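Local coordinates for protein death domain of TUBE (PDB 1D2Z) that recruits the kinase Pelle to the plasma membrane through its death domain and activates it in Toll receptor signalling that sets embryonic dorsoventral polarity, at residues Phe125-Phe130 with Ser134-Pro139. Residues are numbered along the deposited sequence; the frame is centred on the assembly and turned at random.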
loop_
_atom_site.group_PDB
_atom_site.type_symbol
_atom_site.label_atom_id
_atom_site.label_comp_id
_atom_site.label_asym_id
_atom_site.label_seq_id
_atom_site.Cartn_x
_atom_site.Cartn_y
_atom_site.Cartn_z
ATOM N N PHE B 125 0.332 -6.572 -6.011
ATOM C CA PHE B 125 0.765 -6.400 -7.391
ATOM C C PHE B 125 1.945 -7.325 -7.691
ATOM O O PHE B 125 1.967 -7.995 -8.720
ATOM C CB PHE B 125 1.167 -4.947 -7.650
ATOM C CG PHE B 125 1.770 -4.720 -9.012
ATOM C CD1 PHE B 125 0.964 -4.698 -10.149
ATOM C CD2 PHE B 125 3.142 -4.551 -9.159
ATOM C CE1 PHE B 125 1.522 -4.511 -11.418
ATOM C CE2 PHE B 125 3.707 -4.362 -10.419
ATOM C CZ PHE B 125 2.896 -4.343 -11.550
ATOM N N VAL B 126 2.926 -7.351 -6.797
ATOM C CA VAL B 126 4.095 -8.202 -6.982
ATOM C C VAL B 126 3.715 -9.684 -6.954
ATOM O O VAL B 126 4.225 -10.478 -7.749
ATOM C CB VAL B 126 5.188 -7.905 -5.921
ATOM C CG1 VAL B 126 6.280 -8.975 -5.954
ATOM C CG2 VAL B 126 5.802 -6.517 -6.175
ATOM N N ALA B 127 2.804 -10.051 -6.057
ATOM C CA ALA B 127 2.372 -11.444 -5.943
ATOM C C ALA B 127 1.638 -11.922 -7.195
ATOM O O ALA B 127 1.982 -12.954 -7.770
ATOM C CB ALA B 127 1.489 -11.629 -4.716
ATOM N N LEU B 128 0.647 -11.150 -7.621
ATOM C CA LEU B 128 -0.147 -11.501 -8.790
ATOM C C LEU B 128 0.586 -11.336 -10.121
ATOM O O LEU B 128 0.866 -12.320 -10.813
ATOM C CB LEU B 128 -1.438 -10.681 -8.806
ATOM C CG LEU B 128 -2.422 -10.950 -7.668
ATOM C CD1 LEU B 128 -3.517 -9.895 -7.648
ATOM C CD2 LEU B 128 -3.013 -12.343 -7.832
ATOM N N ASP B 129 0.927 -10.095 -10.450
ATOM C CA ASP B 129 1.591 -9.770 -11.707
ATOM C C ASP B 129 2.981 -10.374 -11.927
ATOM O O ASP B 129 3.267 -10.882 -13.009
ATOM C CB ASP B 129 1.645 -8.248 -11.884
ATOM C CG ASP B 129 1.959 -7.833 -13.310
ATOM O OD1 ASP B 129 3.156 -7.723 -13.652
ATOM O OD2 ASP B 129 1.006 -7.603 -14.082
ATOM N N PHE B 130 3.846 -10.308 -10.918
ATOM C CA PHE B 130 5.206 -10.841 -11.046
ATOM C C PHE B 130 5.348 -12.345 -10.811
ATOM O O PHE B 130 6.041 -13.035 -11.564
ATOM C CB PHE B 130 6.165 -10.129 -10.082
ATOM C CG PHE B 130 6.472 -8.699 -10.438
ATOM C CD1 PHE B 130 5.691 -7.992 -11.344
ATOM C CD2 PHE B 130 7.544 -8.050 -9.832
ATOM C CE1 PHE B 130 5.969 -6.659 -11.638
ATOM C CE2 PHE B 130 7.832 -6.714 -10.120
ATOM C CZ PHE B 130 7.043 -6.019 -11.024
ATOM N N SER B 134 -1.057 -16.032 -5.237
ATOM C CA SER B 134 -2.203 -15.373 -4.623
ATOM C C SER B 134 -1.713 -14.282 -3.675
ATOM O O SER B 134 -0.607 -14.363 -3.131
ATOM C CB SER B 134 -3.080 -16.383 -3.877
ATOM O OG SER B 134 -2.316 -17.164 -2.975
ATOM N N THR B 135 -2.535 -13.257 -3.493
ATOM C CA THR B 135 -2.189 -12.136 -2.625
ATOM C C THR B 135 -1.873 -12.580 -1.195
ATOM O O THR B 135 -2.509 -13.488 -0.665
ATOM C CB THR B 135 -3.307 -11.078 -2.626
ATOM O OG1 THR B 135 -4.537 -11.669 -2.192
ATOM C CG2 THR B 135 -3.492 -10.514 -4.034
ATOM N N PRO B 136 -0.847 -11.970 -0.571
ATOM C CA PRO B 136 -0.458 -12.319 0.802
ATOM C C PRO B 136 -1.579 -12.105 1.816
ATOM O O PRO B 136 -2.479 -11.292 1.601
ATOM C CB PRO B 136 0.734 -11.391 1.070
ATOM C CG PRO B 136 0.443 -10.201 0.200
ATOM C CD PRO B 136 -0.024 -10.858 -1.080
ATOM N N ALA B 137 -1.521 -12.856 2.911
ATOM C CA ALA B 137 -2.517 -12.767 3.978
ATOM C C ALA B 137 -2.423 -11.427 4.714
ATOM O O ALA B 137 -1.348 -10.831 4.815
ATOM C CB ALA B 137 -2.336 -13.926 4.965
ATOM N N ARG B 138 -3.562 -10.957 5.210
ATOM C CA ARG B 138 -3.639 -9.702 5.941
ATOM C C ARG B 138 -3.609 -9.943 7.449
ATOM O O ARG B 138 -3.944 -11.032 7.919
ATOM C CB ARG B 138 -4.947 -8.979 5.596
ATOM C CG ARG B 138 -5.134 -8.678 4.120
ATOM C CD ARG B 138 -3.988 -7.837 3.608
ATOM N NE ARG B 138 -4.190 -7.427 2.226
ATOM C CZ ARG B 138 -4.766 -6.288 1.861
ATOM N NH1 ARG B 138 -5.204 -5.431 2.782
ATOM N NH2 ARG B 138 -4.890 -6.003 0.568
ATOM N N PRO B 139 -3.175 -8.936 8.224
ATOM C CA PRO B 139 -3.130 -9.075 9.685
ATOM C C PRO B 139 -4.578 -9.057 10.186
ATOM O O PRO B 139 -5.493 -8.720 9.423
ATOM C CB PRO B 139 -2.398 -7.804 10.130
ATOM C CG PRO B 139 -1.586 -7.420 8.927
ATOM C CD PRO B 139 -2.540 -7.678 7.801
#
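A127 and L128 of the last helix of this death domain, a six-helix-bundle fold, meet S134, T135 and P136 of the tail that follows. The chain turns after helix 120-130 and runs back in extended form along it. The tight part lies around A127, which is buried. Its CB points toward the tail and sits 3.8 Å from O of S134. The same methyl packs on the P136 ring, an apolar contact with CB of A127 4.0 Å from CD of P136. P136 also touches V115 of helix 107-116, so it bridges the last two helices. The outer side is exposed to solvent, although its atoms come just as close. There the side chains of L128 and T135 cross at a slant. CG of L128 stands anti to its own carbonyl carbon (chi1 -65°), which brings the isopropyl end to T135. CB of S134 points away from the helix, and S134 meets A127 through its backbone O. Farther along the tail, R138 forms a salt bridge with D124 and donates a hydrogen bond to O of Y73 in the Pelle death domain. On the exposed side, the T135 methyl CG2 rests 3.7 Å from CD1 of L128 and 3.8 Å from CG of L128.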